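Local coordinates for protein undecaprenyl Pyrophosphate Synthase (Helicobacter pylori, PDB 2D2R) that probably catalyses the magnesium-dependent condensation of isopentenyl diphosphate with allylic pyrophosphates to make undecaprenyl pyrophosphate, at residues Lys43-Leu48 and Lys88-Asp93; Trp54-Lys59 and Lys133-Val138; Leu178-Leu183 and Leu203-Tyr208; Val186-Arg191 and Ser231-Arg236. One frame throughout, in Å; residues are numbered along the deposited sequence.

Interaction 1. Residues Lys43-Leu48 and Lys88-Asp93; sequences KGVKTL and KKYLKD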
# COMPACT_ATOMS: atom_id res chain seq x y z
N LYS A 43 9.46 19.31 18.04
CA LYS A 43 9.78 18.15 18.87
C LYS A 43 9.82 16.94 17.94
O LYS A 43 10.66 16.06 18.08
CB LYS A 43 8.69 17.91 19.91
CG LYS A 43 9.14 17.10 21.11
CD LYS A 43 9.52 18.05 22.24
CE LYS A 43 10.58 19.08 21.81
NZ LYS A 43 10.80 20.11 22.87
N GLY A 44 8.88 16.91 16.99
CA GLY A 44 8.82 15.84 16.01
C GLY A 44 10.18 15.77 15.36
O GLY A 44 10.68 14.68 15.08
N VAL A 45 10.77 16.93 15.13
CA VAL A 45 12.10 16.99 14.54
C VAL A 45 13.21 16.37 15.41
O VAL A 45 14.18 15.87 14.87
CB VAL A 45 12.52 18.44 14.23
CG1 VAL A 45 14.04 18.50 14.00
CG2 VAL A 45 11.79 18.95 12.99
N LYS A 46 13.11 16.42 16.73
CA LYS A 46 14.19 15.81 17.53
C LYS A 46 14.06 14.28 17.47
O LYS A 46 15.08 13.55 17.42
CB LYS A 46 14.15 16.31 19.00
CG LYS A 46 14.35 17.82 19.16
CD LYS A 46 15.42 18.33 18.25
CE LYS A 46 15.01 19.68 17.65
NZ LYS A 46 15.95 20.13 16.58
N THR A 47 12.82 13.80 17.48
CA THR A 47 12.60 12.36 17.37
C THR A 47 13.19 11.89 16.06
O THR A 47 13.91 10.89 15.97
CB THR A 47 11.15 12.02 17.34
OG1 THR A 47 10.50 12.67 18.43
CG2 THR A 47 10.95 10.51 17.47
N LEU A 48 12.87 12.59 15.00
CA LEU A 48 13.41 12.19 13.73
C LEU A 48 14.94 12.03 13.90
O LEU A 48 15.52 11.00 13.56
CB LEU A 48 13.06 13.26 12.69
CG LEU A 48 13.33 12.94 11.23
CD1 LEU A 48 12.55 13.89 10.36
CD2 LEU A 48 14.79 13.04 10.92
N LYS A 88 14.63 24.37 4.21
CA LYS A 88 16.02 24.65 3.87
C LYS A 88 16.81 25.01 5.11
O LYS A 88 17.95 24.59 5.25
CB LYS A 88 16.09 25.80 2.86
CG LYS A 88 16.20 27.20 3.45
CD LYS A 88 17.66 27.67 3.46
CE LYS A 88 18.24 27.65 2.03
NZ LYS A 88 19.57 28.34 1.94
N LYS A 89 16.21 25.78 6.01
CA LYS A 89 16.91 26.16 7.22
C LYS A 89 17.20 24.85 7.86
O LYS A 89 18.35 24.52 8.16
CB LYS A 89 16.02 26.99 8.15
CG LYS A 89 16.81 27.77 9.21
CD LYS A 89 15.92 28.57 10.13
CE LYS A 89 15.30 27.68 11.21
NZ LYS A 89 16.34 27.02 12.06
N TYR A 90 16.12 24.08 8.04
CA TYR A 90 16.19 22.78 8.66
C TYR A 90 17.33 21.95 8.10
O TYR A 90 18.09 21.34 8.85
CB TYR A 90 14.89 22.02 8.45
CG TYR A 90 14.98 20.61 8.99
CD1 TYR A 90 14.94 20.37 10.37
CD2 TYR A 90 15.21 19.52 8.14
CE1 TYR A 90 15.14 19.08 10.89
CE2 TYR A 90 15.41 18.23 8.65
CZ TYR A 90 15.38 18.03 10.03
OH TYR A 90 15.65 16.80 10.58
N LEU A 91 17.46 21.93 6.79
CA LEU A 91 18.51 21.12 6.17
C LEU A 91 19.89 21.72 6.31
O LEU A 91 20.86 21.01 6.57
CB LEU A 91 18.15 20.83 4.71
CG LEU A 91 16.94 19.90 4.48
CD1 LEU A 91 16.51 19.96 3.02
CD2 LEU A 91 17.26 18.49 4.92
N LYS A 92 20.01 23.03 6.13
CA LYS A 92 21.33 23.63 6.29
C LYS A 92 21.72 23.48 7.76
O LYS A 92 22.87 23.20 8.06
CB LYS A 92 21.33 25.08 5.81
CG LYS A 92 21.36 25.17 4.28
CD LYS A 92 20.93 26.55 3.77
CE LYS A 92 21.90 27.66 4.17
NZ LYS A 92 21.50 29.01 3.64
N ASP A 93 20.77 23.63 8.67
CA ASP A 93 21.08 23.45 10.08
C ASP A 93 21.72 22.08 10.36
O ASP A 93 22.92 21.97 10.63
CB ASP A 93 19.83 23.60 10.95
CG ASP A 93 19.43 25.04 11.16
OD1 ASP A 93 20.34 25.90 11.11
OD2 ASP A 93 18.23 25.32 11.39

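Interaction 2. Residues Trp54-Lys59 and Lys133-Val138; sequences WCANHK and KDFTQV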
# COMPACT_ATOMS: atom_id res chain seq x y z
N TRP A 54 19.76 6.36 15.90
CA TRP A 54 19.64 5.01 16.40
C TRP A 54 19.70 4.00 15.25
O TRP A 54 20.41 2.99 15.34
CB TRP A 54 18.31 4.87 17.16
CG TRP A 54 18.03 3.53 17.76
CD1 TRP A 54 18.16 3.18 19.08
CD2 TRP A 54 17.56 2.36 17.08
NE1 TRP A 54 17.80 1.87 19.25
CE2 TRP A 54 17.43 1.34 18.04
CE3 TRP A 54 17.25 2.08 15.74
CZ2 TRP A 54 17.00 0.05 17.72
CZ3 TRP A 54 16.82 0.79 15.41
CH2 TRP A 54 16.70 -0.21 16.40
N CYS A 55 18.96 4.25 14.17
CA CYS A 55 18.98 3.31 13.05
C CYS A 55 20.37 3.25 12.45
O CYS A 55 20.85 2.18 12.05
CB CYS A 55 17.98 3.70 11.97
SG CYS A 55 16.24 3.53 12.46
N ALA A 56 21.02 4.40 12.38
CA ALA A 56 22.36 4.48 11.83
C ALA A 56 23.26 3.59 12.67
O ALA A 56 24.05 2.81 12.14
CB ALA A 56 22.86 5.92 11.86
N ASN A 57 23.13 3.69 13.99
CA ASN A 57 23.96 2.87 14.88
C ASN A 57 23.48 1.46 15.08
O ASN A 57 23.99 0.78 15.98
CB ASN A 57 24.08 3.50 16.25
CG ASN A 57 24.69 4.86 16.19
OD1 ASN A 57 24.66 5.60 17.17
ND2 ASN A 57 25.25 5.21 15.04
N HIS A 58 22.53 1.00 14.28
CA HIS A 58 22.06 -0.34 14.48
C HIS A 58 22.10 -1.20 13.25
O HIS A 58 21.51 -2.27 13.21
CB HIS A 58 20.66 -0.30 15.09
CG HIS A 58 20.67 0.01 16.56
ND1 HIS A 58 20.70 -0.96 17.54
CD2 HIS A 58 20.68 1.20 17.23
CE1 HIS A 58 20.74 -0.40 18.73
NE2 HIS A 58 20.73 0.92 18.57
N LYS A 59 22.85 -0.74 12.25
CA LYS A 59 23.03 -1.47 10.99
C LYS A 59 21.75 -1.53 10.15
O LYS A 59 21.39 -2.58 9.63
CB LYS A 59 23.53 -2.90 11.27
CG LYS A 59 24.74 -3.36 10.42
CD LYS A 59 25.03 -4.87 10.62
CE LYS A 59 26.52 -5.21 10.47
NZ LYS A 59 27.14 -4.67 9.22
N LYS A 133 27.89 4.84 2.18
CA LYS A 133 27.19 3.74 1.54
C LYS A 133 26.53 2.73 2.48
O LYS A 133 25.72 1.92 2.04
CB LYS A 133 28.13 3.03 0.57
CG LYS A 133 29.58 3.00 1.02
CD LYS A 133 30.48 2.70 -0.17
CE LYS A 133 31.96 2.78 0.19
NZ LYS A 133 32.33 4.10 0.78
N ASP A 134 26.83 2.80 3.77
CA ASP A 134 26.21 1.85 4.69
C ASP A 134 24.74 2.16 5.03
O ASP A 134 23.87 1.32 4.80
CB ASP A 134 27.04 1.75 5.97
CG ASP A 134 28.47 1.31 5.69
OD1 ASP A 134 28.65 0.29 4.97
OD2 ASP A 134 29.41 1.98 6.19
N PHE A 135 24.47 3.36 5.55
CA PHE A 135 23.13 3.78 5.95
C PHE A 135 22.66 5.01 5.18
O PHE A 135 23.44 5.95 4.99
CB PHE A 135 23.11 4.08 7.46
CG PHE A 135 21.81 4.67 7.99
CD1 PHE A 135 20.68 3.87 8.17
CD2 PHE A 135 21.74 6.01 8.38
CE1 PHE A 135 19.50 4.39 8.76
CE2 PHE A 135 20.59 6.55 8.96
CZ PHE A 135 19.46 5.73 9.15
N THR A 136 21.39 4.98 4.75
CA THR A 136 20.79 6.10 4.04
C THR A 136 19.50 6.56 4.74
O THR A 136 18.69 5.73 5.21
CB THR A 136 20.38 5.75 2.61
OG1 THR A 136 21.52 5.37 1.83
CG2 THR A 136 19.69 6.97 1.96
N GLN A 137 19.31 7.87 4.80
CA GLN A 137 18.09 8.43 5.36
C GLN A 137 17.46 9.11 4.17
O GLN A 137 18.11 9.92 3.50
CB GLN A 137 18.34 9.47 6.47
CG GLN A 137 17.03 10.00 7.08
CD GLN A 137 17.06 11.48 7.46
OE1 GLN A 137 17.25 12.36 6.61
NE2 GLN A 137 16.88 11.74 8.74
N VAL A 138 16.21 8.76 3.89
CA VAL A 138 15.47 9.32 2.79
C VAL A 138 14.33 10.15 3.35
O VAL A 138 13.62 9.69 4.25
CB VAL A 138 14.87 8.19 1.88
CG1 VAL A 138 14.24 8.81 0.63
CG2 VAL A 138 15.96 7.15 1.54

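Interaction 3. Residues Leu178-Leu183 and Leu203-Tyr208; sequences LDTRNL and LWQSSY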
# COMPACT_ATOMS: atom_id res chain seq x y z
N LEU A 178 11.68 5.04 -10.44
CA LEU A 178 11.01 5.64 -9.27
C LEU A 178 12.08 6.44 -8.53
O LEU A 178 13.25 6.17 -8.72
CB LEU A 178 10.47 4.53 -8.35
CG LEU A 178 9.22 3.87 -9.00
CD1 LEU A 178 8.81 2.67 -8.23
CD2 LEU A 178 8.07 4.89 -9.02
N ASP A 179 11.67 7.41 -7.72
CA ASP A 179 12.63 8.24 -6.92
C ASP A 179 13.52 7.35 -6.06
O ASP A 179 14.64 7.69 -5.71
CB ASP A 179 11.85 9.17 -5.97
CG ASP A 179 11.00 10.19 -6.68
OD1 ASP A 179 10.29 10.96 -5.97
OD2 ASP A 179 10.99 10.27 -7.93
N THR A 180 13.01 6.18 -5.68
CA THR A 180 13.70 5.22 -4.81
C THR A 180 14.59 4.22 -5.55
O THR A 180 15.05 3.25 -4.96
CB THR A 180 12.65 4.36 -4.03
OG1 THR A 180 11.72 3.85 -4.99
CG2 THR A 180 11.86 5.22 -3.04
N ARG A 181 14.81 4.42 -6.83
CA ARG A 181 15.62 3.45 -7.56
C ARG A 181 16.91 3.11 -6.77
O ARG A 181 17.51 3.98 -6.10
CB ARG A 181 15.95 4.02 -8.94
CG ARG A 181 16.81 5.25 -8.92
CD ARG A 181 16.82 5.82 -10.32
NE ARG A 181 17.79 5.13 -11.19
CZ ARG A 181 19.12 5.36 -11.17
NH1 ARG A 181 19.65 6.24 -10.33
NH2 ARG A 181 19.92 4.70 -12.01
N ASN A 182 17.31 1.85 -6.82
CA ASN A 182 18.52 1.42 -6.13
C ASN A 182 18.42 1.31 -4.61
O ASN A 182 19.37 0.91 -3.95
CB ASN A 182 19.70 2.34 -6.50
CG ASN A 182 19.92 2.46 -7.99
OD1 ASN A 182 19.84 1.48 -8.74
ND2 ASN A 182 20.19 3.67 -8.44
N LEU A 183 17.28 1.68 -4.02
CA LEU A 183 17.17 1.49 -2.58
C LEU A 183 16.51 0.10 -2.47
O LEU A 183 15.88 -0.36 -3.42
CB LEU A 183 16.26 2.53 -1.94
CG LEU A 183 16.70 4.00 -2.09
CD1 LEU A 183 15.61 4.91 -1.51
CD2 LEU A 183 18.06 4.21 -1.39
N LEU A 203 3.65 3.13 -2.00
CA LEU A 203 2.71 2.02 -2.28
C LEU A 203 3.42 0.87 -3.01
O LEU A 203 3.35 -0.30 -2.62
CB LEU A 203 1.55 2.57 -3.09
CG LEU A 203 0.77 3.73 -2.43
CD1 LEU A 203 -0.31 4.32 -3.39
CD2 LEU A 203 0.05 3.19 -1.24
N TRP A 204 4.15 1.22 -4.05
CA TRP A 204 4.88 0.25 -4.83
C TRP A 204 5.97 -0.41 -4.02
O TRP A 204 6.07 -1.63 -4.03
CB TRP A 204 5.47 0.93 -6.06
CG TRP A 204 6.33 0.03 -6.93
CD1 TRP A 204 7.64 -0.40 -6.68
CD2 TRP A 204 5.99 -0.46 -8.22
NE1 TRP A 204 8.10 -1.13 -7.75
CE2 TRP A 204 7.12 -1.16 -8.71
CE3 TRP A 204 4.85 -0.36 -9.03
CZ2 TRP A 204 7.12 -1.77 -9.96
CZ3 TRP A 204 4.85 -0.95 -10.26
CH2 TRP A 204 5.99 -1.65 -10.72
N GLN A 205 6.75 0.38 -3.29
CA GLN A 205 7.88 -0.15 -2.55
C GLN A 205 7.55 -0.96 -1.32
O GLN A 205 8.37 -1.68 -0.85
CB GLN A 205 8.86 1.00 -2.15
CG GLN A 205 9.28 1.82 -3.41
CD GLN A 205 8.36 3.01 -3.80
OE1 GLN A 205 7.15 3.02 -3.53
NE2 GLN A 205 8.95 4.02 -4.52
N SER A 206 6.33 -0.81 -0.81
CA SER A 206 5.91 -1.51 0.39
C SER A 206 4.96 -2.67 0.01
O SER A 206 4.24 -3.13 0.87
CB SER A 206 5.16 -0.51 1.31
OG SER A 206 5.96 0.69 1.53
N SER A 207 4.98 -3.16 -1.24
CA SER A 207 4.03 -4.21 -1.64
C SER A 207 4.07 -5.44 -0.74
O SER A 207 3.06 -6.18 -0.61
CB SER A 207 4.28 -4.64 -3.09
OG SER A 207 5.60 -5.17 -3.19
N TYR A 208 5.22 -5.69 -0.13
CA TYR A 208 5.34 -6.84 0.77
C TYR A 208 5.88 -6.53 2.15
O TYR A 208 6.27 -7.41 2.94
CB TYR A 208 6.15 -7.97 0.10
CG TYR A 208 5.39 -8.70 -1.02
CD1 TYR A 208 4.47 -9.73 -0.75
CD2 TYR A 208 5.63 -8.37 -2.36
CE1 TYR A 208 3.80 -10.41 -1.80
CE2 TYR A 208 4.98 -9.05 -3.40
CZ TYR A 208 4.07 -10.05 -3.11
OH TYR A 208 3.43 -10.65 -4.19

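Interaction 4. Residues Val186-Arg191 and Ser231-Arg236; sequences VDLLLR and SDFYKR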
# COMPACT_ATOMS: atom_id res chain seq x y z
N VAL A 186 10.85 -1.83 0.80
CA VAL A 186 10.53 -1.63 2.20
C VAL A 186 10.25 -2.94 2.93
O VAL A 186 9.44 -3.76 2.44
CB VAL A 186 9.31 -0.72 2.33
CG1 VAL A 186 8.92 -0.65 3.81
CG2 VAL A 186 9.64 0.64 1.78
N ASP A 187 10.88 -3.16 4.09
CA ASP A 187 10.62 -4.38 4.85
C ASP A 187 9.56 -4.22 5.92
O ASP A 187 8.84 -5.17 6.24
CB ASP A 187 11.88 -4.89 5.56
CG ASP A 187 12.96 -5.28 4.59
OD1 ASP A 187 12.75 -6.23 3.81
OD2 ASP A 187 14.03 -4.61 4.60
N LEU A 188 9.48 -3.03 6.50
CA LEU A 188 8.56 -2.77 7.57
C LEU A 188 8.13 -1.33 7.41
O LEU A 188 8.97 -0.44 7.33
CB LEU A 188 9.29 -3.06 8.93
CG LEU A 188 9.09 -2.36 10.27
CD1 LEU A 188 7.68 -1.92 10.53
CD2 LEU A 188 9.63 -3.19 11.42
N LEU A 189 6.83 -1.10 7.27
CA LEU A 189 6.26 0.25 7.12
C LEU A 189 5.50 0.53 8.40
O LEU A 189 4.57 -0.19 8.76
CB LEU A 189 5.30 0.32 5.90
CG LEU A 189 4.54 1.64 5.80
CD1 LEU A 189 5.55 2.80 5.63
CD2 LEU A 189 3.62 1.61 4.61
N LEU A 190 5.97 1.52 9.14
CA LEU A 190 5.35 1.84 10.42
C LEU A 190 4.62 3.14 10.37
O LEU A 190 5.10 4.08 9.75
CB LEU A 190 6.45 2.00 11.49
CG LEU A 190 6.07 2.63 12.82
CD1 LEU A 190 5.21 1.61 13.59
CD2 LEU A 190 7.43 2.97 13.62
N ARG A 191 3.45 3.19 11.01
CA ARG A 191 2.71 4.45 11.08
C ARG A 191 2.36 4.74 12.54
O ARG A 191 1.73 3.93 13.23
CB ARG A 191 1.41 4.44 10.24
CG ARG A 191 0.59 5.71 10.42
CD ARG A 191 -0.42 5.97 9.33
NE ARG A 191 -1.08 7.24 9.55
CZ ARG A 191 -1.73 7.91 8.61
NH1 ARG A 191 -1.82 7.36 7.38
NH2 ARG A 191 -2.20 9.14 8.86
N SER A 231 11.45 -5.92 17.48
CA SER A 231 11.46 -7.24 18.09
C SER A 231 10.23 -8.01 17.58
O SER A 231 10.31 -9.20 17.23
CB SER A 231 11.41 -7.11 19.62
OG SER A 231 11.22 -8.40 20.21
N ASP A 232 9.08 -7.33 17.55
CA ASP A 232 7.87 -7.97 17.05
C ASP A 232 8.06 -8.40 15.59
O ASP A 232 7.67 -9.52 15.20
CB ASP A 232 6.69 -7.04 17.19
CG ASP A 232 6.17 -7.00 18.61
OD1 ASP A 232 6.41 -8.00 19.32
OD2 ASP A 232 5.51 -6.01 19.01
N PHE A 233 8.66 -7.52 14.79
CA PHE A 233 8.93 -7.80 13.39
C PHE A 233 9.62 -9.16 13.30
O PHE A 233 9.14 -10.07 12.65
CB PHE A 233 9.82 -6.69 12.82
CG PHE A 233 10.35 -6.96 11.43
CD1 PHE A 233 9.53 -6.82 10.28
CD2 PHE A 233 11.69 -7.33 11.23
CE1 PHE A 233 10.04 -7.05 9.01
CE2 PHE A 233 12.18 -7.56 9.92
CZ PHE A 233 11.36 -7.43 8.82
N TYR A 234 10.74 -9.33 14.00
CA TYR A 234 11.43 -10.60 13.91
C TYR A 234 10.53 -11.78 14.30
O TYR A 234 10.62 -12.86 13.71
CB TYR A 234 12.68 -10.52 14.77
CG TYR A 234 13.68 -9.57 14.16
CD1 TYR A 234 14.19 -8.49 14.89
CD2 TYR A 234 14.12 -9.75 12.84
CE1 TYR A 234 15.12 -7.61 14.31
CE2 TYR A 234 15.04 -8.89 12.26
CZ TYR A 234 15.54 -7.82 13.01
OH TYR A 234 16.53 -7.00 12.48
N LYS A 235 9.67 -11.58 15.29
CA LYS A 235 8.76 -12.64 15.67
C LYS A 235 7.84 -13.04 14.52
O LYS A 235 7.52 -14.24 14.33
CB LYS A 235 7.88 -12.20 16.85
CG LYS A 235 8.41 -12.55 18.26
CD LYS A 235 7.22 -12.65 19.25
CE LYS A 235 7.59 -12.53 20.75
NZ LYS A 235 8.29 -11.25 21.10
N ARG A 236 7.39 -12.04 13.75
CA ARG A 236 6.46 -12.31 12.66
C ARG A 236 7.17 -13.10 11.63
O ARG A 236 6.66 -14.11 11.16
CB ARG A 236 5.94 -11.04 11.98
CG ARG A 236 5.20 -10.05 12.84
CD ARG A 236 4.64 -8.92 11.96
NE ARG A 236 3.75 -8.00 12.67
CZ ARG A 236 3.13 -6.97 12.08
NH1 ARG A 236 3.28 -6.76 10.77
NH2 ARG A 236 2.43 -6.12 12.81

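Interaction 1. Residues Lys43-Leu48 and Lys88-Asp93
Val45 and Tyr90 meet across the gap between two helices, and a single aromatic side chain does most of the bridging. The Val45 methyl CG1 comes to the rim of the ring, near its plane, with 3.3 Å between Val45 CG1 and Tyr90 CE1. The other methyl stands farther back, Val45 CG2 lying 4.0 Å from Tyr90 CE1, so one branch makes the tight approach and its twin widens it. One turn farther along the same helix, Leu48 CD2 reaches the phenolic end at 3.9 Å from Tyr90 OH. The two aliphatic residues thus meet the ring along its edge and at its hydroxyl, and no hydrogen bond joins the two segments. What makes this possible is the extended start of the tyrosine: CG stands anti to the backbone N (chi1 175°), carrying the ring away from its own helix, whose Tyr90 CA remains 9.2 Å from Val45 CA.

The next shell lies within helix 80-100 and beyond the pair. Beside Tyr90, Lys89 NZ and Asp93 OD2 form a salt bridge of 2.6 Å one turn apart, the lysine arriving nearly along the carboxylate C-O bond. Lys88 is tied by a salt bridge to Glu117 on helix 116-129, and Gly44 O accepts a hydrogen bond from Trp218 NE1 in a loop. The segments belong to helices 37-56 and 80-100, and Val45 lies near the probable substrate residues His41 and Asn26. Such a loosely bridged pair of helices is consistent with the cis-prenyltransferase fold, in which the equivalent helices flank the hydrophobic tunnel for the growing prenyl chain.

Interaction 2. Residues Trp54-Lys59 and Lys133-Val138
Cys55, which packs against Phe135, gives its carbonyl to the only backbone hydrogen bond within these segments: His58 N donates to Cys55 O at 3.0 Å. The bond spans the point where the helix stops, since Asn57 is the first residue to leave helical backbone angles. It therefore ties the chain back just where the helical pattern lapses, beside the residues that receive the phenylalanine.

Ala56 and the backbone carbon Cys55 C lie over one face of the Phe135 ring. Ala56 supplies a CH-pi contact, its CB standing 4.0 Å from the ring centroid and 29° off the normal, while Ala56 CA sits above the middle of the same face. The methyl leans toward one flank of the ring, with Ala56 CB 3.7 Å from Phe135 CD2. On the other flank, Cys55 CB comes obliquely to the rim, 3.6 Å from Phe135 CE1. The touching atom is thus the cysteine methylene. In Phe135, CG is anti to the backbone N (chi1 174°), which carries the ring out from the strand to the helix.

Leu60, Leu63 and Ile103 also pack against Phe135, enclosing it in an apolar core. Just beyond, Thr136 pairs through its backbone with Glu61 and Leu63, Gln137 with Arg104 and Arg106, and Gln137 OE1 accepts a hydrogen bond from Tyr98 OH. Phe135, next to Thr136 of strand 136-140, thus meets the C-terminal end of helix 37-56, the helix of the beta-alpha-beta crossover from strand 18-22 to strand 62-66 in the parallel sheet.

Interaction 3. Residues Leu178-Leu183 and Leu203-Tyr208
Thr180 and Gln205 join two loops of tight turns that flank strand 188-191 of the parallel sheet: a type I turn from Leu178 to Arg181 runs into a type II turn from Thr180 to Leu183, facing a type I turn from Trp204 to Ser207.

The polar link is a single, nearly straight hydrogen bond. Gln205 NE2 donates to Thr180 OG1 at 2.8 Å with an angle of 176° at the hydrogen, and the hydroxyl lies almost exactly in the amide plane. Thr180 chi1 of 50° sets OG1 between its own backbone N and carbonyl carbon, facing the amide. Glu148 OE1 takes a second hydrogen bond from the same NE2, so two acceptors fix how the buried amide is turned.

The apolar part is a CH-pi contact. Leu178 and Trp204 cross at about a right angle, and a leucine methyl rides over the indole. Trp204 also belongs to the dimer interface, where it makes a cation-pi contact with Lys146 of the second subunit. Leu178 CD1 stands 3.8 Å from the centroid of the Trp204 five-membered ring, 16° off its normal, and comes closest to Trp204 CD1 at 3.6 Å.

Interaction 4. Residues Val186-Arg191 and Ser231-Arg236
The Phe233 ring is met at a slant by Leu188 and by the backbone of Asp187, neither squarely over a face nor squarely at the edge, while its own CD2 lies 3.7 Å above the plane of the neighbouring Tyr234 ring, toward the rim. This is helix-on-sheet packing in the parallel alpha/beta core, helix 223-236 lying against strand 188-191.

Leu188 CD2 fits against the root of the aromatic side chain, 3.8 Å from Phe233 CB and as near to CG and CD1. Leu188 CB continues the contact toward the far part of the ring, 4.0 Å from Phe233 CD1. The leucine torsions, chi1 147° and chi2 34°, both depart from staggered values. At the other end of the ring, Asp187 CB is 4.2 Å from Phe233 CZ. The Asp187 carboxylate is engaged differently: OD2 accepts from the backbone N-H groups of both Lys17 and His18.

The contact adjoins functional residues. Phe233 packs on Glu210, a probable magnesium ligand that is also salt-bridged to Arg236 NH1. The strand itself carries Arg191, a probable substrate-binding residue, whose NH1 is hydrogen-bonded to Arg197 O and Ser199 OG. The shortest approach between the segments joins Asp187 O to Phe233 CE1, at 3.6 Å.

How the interactions relate
The four contacts are spread around one parallel sheet. Interactions 1 and 2 share helix 37-56, with centres 17 Å apart, and meet where Leu48 CD2 packs 3.3 Å from Gln137 NE2; their segments alternate along the chain. Interactions 3 and 4 follow later, also interleaved, and are joined by a probable hydrogen bond of 3.0 Å between Val186 N and Gln205 O. Interaction 2 touches interaction 3 through Val138 and Leu183, and reaches the same sheet as interaction 4. Interactions 1 and 3 lie about 25 Å apart between centres, on opposite sides of the chain's centre. Interactions 1 and 4 adjoin probable substrate or magnesium residues, interaction 3 reaches the dimer interface, and interaction 2 lies away from known sites.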